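Local coordinates for protein alginate lyase (Chitinophaga sp. MD30, PDB 6KCW) that cleaves the polyuronate alginate as a polysaccharide lyase, probably by the beta-elimination common to such enzymes, at residues Y135-P140 with W197-A202; H164-I169 with R180-I185. All coordinates share one frame; numbering follows the deposited sequence.

Interaction 1: Y135-P140 with W197-A202; sequences YHKDQP and WTTNDA
The side chains of Lys137 and Thr199 cross at about a right angle, with the lysine laying its aliphatic end against both branches of the threonine. Lys137 CE is 3.5 Å from Thr199 OG1 and 3.7 Å from Thr199 CG2. With CG anti to the backbone N (chi1 173°), the lysine chain starts beside Thr199, then bends at chi2 and chi4, and its NZ donates to the carbonyl of Trp109. Nearer the backbone, Lys137 CB lies 3.6 Å from Trp197 O. An alanine in place of Lys137 would probably leave Thr199 uncovered on this side and the Trp109 carbonyl without its donor.

The indole of Trp197 packs against the two residues before Lys137. Tyr135 O sits at its edge, near the ring plane and 3.5 Å from CZ3, while His136 CB approaches CE3 obliquely at 3.9 Å.

On the 135-140 side, Lys137 sits in a type I beta turn from His136 to Gln139, whose own backbone bond is weak. Gln139 OE1 accepts from His136 N at 3.1 Å, the donor lying 49° above the amide plane, and also accepts from Gly108 N; His136 NE2 is held by Asp145. Arg196 adds a backbone bond to Lys137 and a salt bridge to Asp138, while Asn172 OD1 accepts from Thr198 N. The contact joins loops following edge strands 128-135 and 188-195 of the two sheets, consistent with the jelly-roll sandwich of concanavalin-like lyases.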
# COMPACT_ATOMS: atom_id res chain seq x y z
N TYR A 135 -9.86 3.63 3.04
CA TYR A 135 -11.21 3.24 3.40
C TYR A 135 -11.28 3.29 4.92
O TYR A 135 -10.35 2.84 5.60
CB TYR A 135 -11.58 1.84 2.88
CG TYR A 135 -11.68 1.73 1.36
CD1 TYR A 135 -10.54 1.66 0.59
CD2 TYR A 135 -12.91 1.67 0.71
CE1 TYR A 135 -10.60 1.55 -0.79
CE2 TYR A 135 -12.99 1.57 -0.68
CZ TYR A 135 -11.82 1.51 -1.43
OH TYR A 135 -11.84 1.41 -2.81
N HIS A 136 -12.35 3.90 5.44
CA HIS A 136 -12.55 4.00 6.88
C HIS A 136 -14.03 4.27 7.14
O HIS A 136 -14.84 4.38 6.21
CB HIS A 136 -11.67 5.09 7.48
CG HIS A 136 -11.88 6.43 6.86
ND1 HIS A 136 -12.50 7.47 7.52
CD2 HIS A 136 -11.56 6.90 5.63
CE1 HIS A 136 -12.54 8.52 6.73
NE2 HIS A 136 -11.98 8.21 5.58
N LYS A 137 -14.37 4.38 8.43
CA LYS A 137 -15.76 4.42 8.83
C LYS A 137 -16.48 5.64 8.26
O LYS A 137 -17.69 5.59 8.02
CB LYS A 137 -15.86 4.42 10.35
CG LYS A 137 -17.26 4.64 10.88
CD LYS A 137 -18.09 3.40 10.71
CE LYS A 137 -19.53 3.69 11.01
NZ LYS A 137 -20.09 4.47 9.86
N ASP A 138 -15.75 6.72 8.02
CA ASP A 138 -16.37 7.99 7.67
C ASP A 138 -15.92 8.51 6.31
O ASP A 138 -16.05 9.71 6.04
CB ASP A 138 -16.09 9.04 8.76
CG ASP A 138 -16.60 8.61 10.12
OD1 ASP A 138 -17.84 8.56 10.29
OD2 ASP A 138 -15.77 8.35 11.02
N GLN A 139 -15.38 7.64 5.45
CA GLN A 139 -15.00 8.08 4.12
C GLN A 139 -16.20 8.73 3.43
O GLN A 139 -17.34 8.29 3.61
CB GLN A 139 -14.47 6.91 3.28
CG GLN A 139 -15.49 5.82 3.01
CD GLN A 139 -14.86 4.56 2.46
OE1 GLN A 139 -14.54 3.63 3.21
NE2 GLN A 139 -14.67 4.51 1.15
N PRO A 140 -15.99 9.79 2.68
CA PRO A 140 -17.12 10.51 2.08
C PRO A 140 -17.69 9.82 0.86
O PRO A 140 -18.86 10.00 0.54
CB PRO A 140 -16.49 11.85 1.70
CG PRO A 140 -15.07 11.51 1.41
CD PRO A 140 -14.71 10.47 2.42
N TRP A 197 -11.73 4.20 12.31
CA TRP A 197 -11.64 3.07 11.40
C TRP A 197 -12.87 2.19 11.44
O TRP A 197 -13.37 1.76 10.40
CB TRP A 197 -10.43 2.19 11.73
CG TRP A 197 -9.12 2.87 11.57
CD1 TRP A 197 -8.33 3.33 12.56
CD2 TRP A 197 -8.45 3.15 10.34
NE1 TRP A 197 -7.20 3.90 12.03
CE2 TRP A 197 -7.25 3.80 10.67
CE3 TRP A 197 -8.75 2.93 8.99
CZ2 TRP A 197 -6.33 4.23 9.70
CZ3 TRP A 197 -7.85 3.35 8.03
CH2 TRP A 197 -6.65 4.00 8.39
N THR A 198 -13.36 1.90 12.65
CA THR A 198 -14.40 0.91 12.87
C THR A 198 -15.37 1.43 13.93
O THR A 198 -15.01 2.28 14.76
CB THR A 198 -13.79 -0.42 13.34
OG1 THR A 198 -13.04 -0.20 14.54
CG2 THR A 198 -12.83 -0.98 12.30
N THR A 199 -16.61 0.93 13.88
CA THR A 199 -17.49 1.04 15.03
C THR A 199 -17.76 -0.30 15.71
O THR A 199 -18.32 -0.32 16.81
CB THR A 199 -18.83 1.71 14.64
OG1 THR A 199 -19.30 1.18 13.40
CG2 THR A 199 -18.64 3.22 14.52
N ASN A 200 -17.33 -1.40 15.10
CA ASN A 200 -17.38 -2.73 15.69
C ASN A 200 -16.02 -3.06 16.30
O ASN A 200 -15.05 -3.25 15.56
CB ASN A 200 -17.76 -3.76 14.63
CG ASN A 200 -17.66 -5.19 15.13
OD1 ASN A 200 -17.81 -5.47 16.31
ND2 ASN A 200 -17.39 -6.12 14.21
N ASP A 201 -15.97 -3.16 17.64
CA ASP A 201 -14.72 -3.43 18.35
C ASP A 201 -14.13 -4.80 18.03
O ASP A 201 -12.93 -5.00 18.22
CB ASP A 201 -14.91 -3.34 19.86
CG ASP A 201 -14.99 -1.91 20.37
OD1 ASP A 201 -14.45 -1.01 19.70
OD2 ASP A 201 -15.58 -1.70 21.46
N ALA A 202 -14.93 -5.76 17.57
CA ALA A 202 -14.38 -7.06 17.18
C ALA A 202 -13.57 -6.98 15.89
O ALA A 202 -12.92 -7.96 15.53
CB ALA A 202 -15.49 -8.10 17.03

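Interaction 2: H164-I169 with R180-I185; sequences HVHVYI and RAQIII
His166 and Ile184 form a reciprocal pair of backbone hydrogen bonds, His166 N to Ile184 O at 2.6 Å and Ile184 N to His166 O at 2.6 Å. Tyr168 and Gln182 repeat the exchange with longer bonds. Val167 with Ile183 lies between these pairs, and Val165 with Ile185 and Ile169 with Ala181 flank them; at these non-hydrogen-bonded pairs CA-H groups point at carbonyls, the closest being Ile185 CA to His164 O at 3.1 Å.

The polar side chains gather on one face. The His166 ring has its ND1 bonded to Asp75 and its NE2 2.6 Å from a water; that water is modelled too close to Gln182 OE1 for the link onward to be trusted. With CG anti to the backbone N (chi1 176°) and its chain extended beyond, Gln182 brings OE1 to the imidazole edge, in the ring plane and 3.5 Å from His166 CD2, the amide turned 50° from the ring.

This is an antiparallel beta hairpin, strands 162-170 and 179-185, within one sheet of a beta sandwich, and its two faces differ in character. Beside Gln182, whose CB meets the rim of the Tyr168 ring, Tyr168 CE2 touches Arg180 CG at 4.1 Å, with ring and guanidinium planes 79° apart; Arg180 NE forms a salt bridge with Asp192. Ile184 runs alongside His166, CB to CB 3.8 Å. On the opposite face the side chains are aliphatic and buried: Val167 CG2 rests 4.1 Å from Ile183 CG1, side by side, and Leu116 of strand 113-122 in the other sheet packs against Ile169, Ala181 and Ile183.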
# COMPACT_ATOMS: atom_id res chain seq x y z
N HIS A 164 11.20 7.69 -0.05
CA HIS A 164 11.00 6.95 1.20
C HIS A 164 9.61 7.24 1.75
O HIS A 164 9.19 8.40 1.83
CB HIS A 164 12.04 7.31 2.25
CG HIS A 164 11.97 6.43 3.46
ND1 HIS A 164 12.60 5.20 3.52
CD2 HIS A 164 11.29 6.56 4.62
CE1 HIS A 164 12.33 4.63 4.68
NE2 HIS A 164 11.54 5.43 5.37
N VAL A 165 8.92 6.17 2.15
CA VAL A 165 7.56 6.23 2.66
C VAL A 165 7.55 5.69 4.08
O VAL A 165 8.05 4.58 4.33
CB VAL A 165 6.60 5.41 1.77
CG1 VAL A 165 5.14 5.71 2.12
CG2 VAL A 165 6.90 5.66 0.30
N HIS A 166 7.02 6.48 5.01
CA HIS A 166 6.68 6.04 6.36
C HIS A 166 5.16 6.04 6.52
O HIS A 166 4.48 7.02 6.17
CB HIS A 166 7.32 6.95 7.41
CG HIS A 166 6.93 6.62 8.82
ND1 HIS A 166 7.45 5.54 9.50
CD2 HIS A 166 6.05 7.20 9.66
CE1 HIS A 166 6.91 5.48 10.70
NE2 HIS A 166 6.05 6.47 10.82
N VAL A 167 4.61 4.94 7.04
CA VAL A 167 3.19 4.81 7.32
C VAL A 167 3.01 4.46 8.79
O VAL A 167 3.76 3.64 9.33
CB VAL A 167 2.53 3.73 6.42
CG1 VAL A 167 1.23 3.26 7.01
CG2 VAL A 167 2.34 4.26 5.01
N TYR A 168 2.05 5.11 9.44
CA TYR A 168 1.71 4.87 10.83
C TYR A 168 0.20 4.77 10.94
O TYR A 168 -0.52 5.62 10.39
CB TYR A 168 2.22 5.98 11.75
CG TYR A 168 1.72 5.89 13.18
CD1 TYR A 168 1.93 4.75 13.93
CD2 TYR A 168 1.05 6.95 13.78
CE1 TYR A 168 1.50 4.65 15.24
CE2 TYR A 168 0.60 6.87 15.10
CZ TYR A 168 0.83 5.71 15.82
OH TYR A 168 0.39 5.58 17.12
N ILE A 169 -0.29 3.76 11.66
CA ILE A 169 -1.72 3.50 11.79
C ILE A 169 -2.02 3.15 13.25
O ILE A 169 -1.23 2.48 13.92
CB ILE A 169 -2.19 2.39 10.84
CG1 ILE A 169 -3.71 2.26 10.85
CG2 ILE A 169 -1.57 1.06 11.21
CD1 ILE A 169 -4.19 1.23 9.92
N ARG A 180 -5.78 6.70 14.07
CA ARG A 180 -4.81 7.55 13.39
C ARG A 180 -4.44 6.93 12.05
O ARG A 180 -4.24 5.71 11.96
CB ARG A 180 -3.54 7.73 14.23
CG ARG A 180 -2.72 8.95 13.84
CD ARG A 180 -3.14 10.18 14.67
NE ARG A 180 -2.15 11.25 14.53
CZ ARG A 180 -1.25 11.58 15.45
NH1 ARG A 180 -1.22 10.93 16.61
NH2 ARG A 180 -0.39 12.57 15.23
N ALA A 181 -4.31 7.77 11.02
CA ALA A 181 -3.75 7.36 9.73
C ALA A 181 -2.69 8.36 9.32
O ALA A 181 -2.97 9.56 9.23
CB ALA A 181 -4.85 7.26 8.66
N GLN A 182 -1.48 7.89 9.04
CA GLN A 182 -0.37 8.79 8.74
C GLN A 182 0.47 8.25 7.59
O GLN A 182 0.81 7.07 7.58
CB GLN A 182 0.50 9.02 9.97
CG GLN A 182 1.75 9.89 9.73
CD GLN A 182 2.62 10.02 10.98
OE1 GLN A 182 3.68 9.40 11.08
NE2 GLN A 182 2.18 10.83 11.93
N ILE A 183 0.82 9.14 6.66
CA ILE A 183 1.77 8.85 5.58
C ILE A 183 2.82 9.95 5.53
O ILE A 183 2.48 11.13 5.41
CB ILE A 183 1.08 8.74 4.21
CG1 ILE A 183 0.08 7.57 4.20
CG2 ILE A 183 2.13 8.58 3.11
CD1 ILE A 183 -0.80 7.56 3.00
N ILE A 184 4.09 9.56 5.58
CA ILE A 184 5.22 10.49 5.53
C ILE A 184 6.12 10.08 4.37
O ILE A 184 6.56 8.93 4.30
CB ILE A 184 6.03 10.50 6.85
CG1 ILE A 184 5.10 10.56 8.07
CG2 ILE A 184 7.01 11.67 6.87
CD1 ILE A 184 4.45 11.92 8.29
N ILE A 185 6.36 11.01 3.45
CA ILE A 185 7.15 10.74 2.25
C ILE A 185 8.32 11.72 2.23
O ILE A 185 8.11 12.94 2.23
CB ILE A 185 6.31 10.84 0.97
CG1 ILE A 185 5.15 9.86 1.01
CG2 ILE A 185 7.16 10.58 -0.28
CD1 ILE A 185 4.25 9.96 -0.19
O HOH W 1 4.84 7.91 12.64

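In the fold
Strand 128-135, in the sheet that holds strand 113-122, runs out into 135-140, the first half of interaction 1. The chain then crosses to the other sheet, where 162-170 turns back as 179-185 and interaction 2 closes a short hairpin. Strand 188-195 follows beside it, and 197-202 returns to the starting point, so interaction 1 closes a much longer loop with the hairpin nested inside. Trp197 joins the two directly: its CZ2 lies 3.5 Å from Ile169 CG1 and 3.5 Å from Ala181 CB. Interaction 2 thus pairs neighbours within one sheet, whereas interaction 1 ties the loops that leave strands of different sheets.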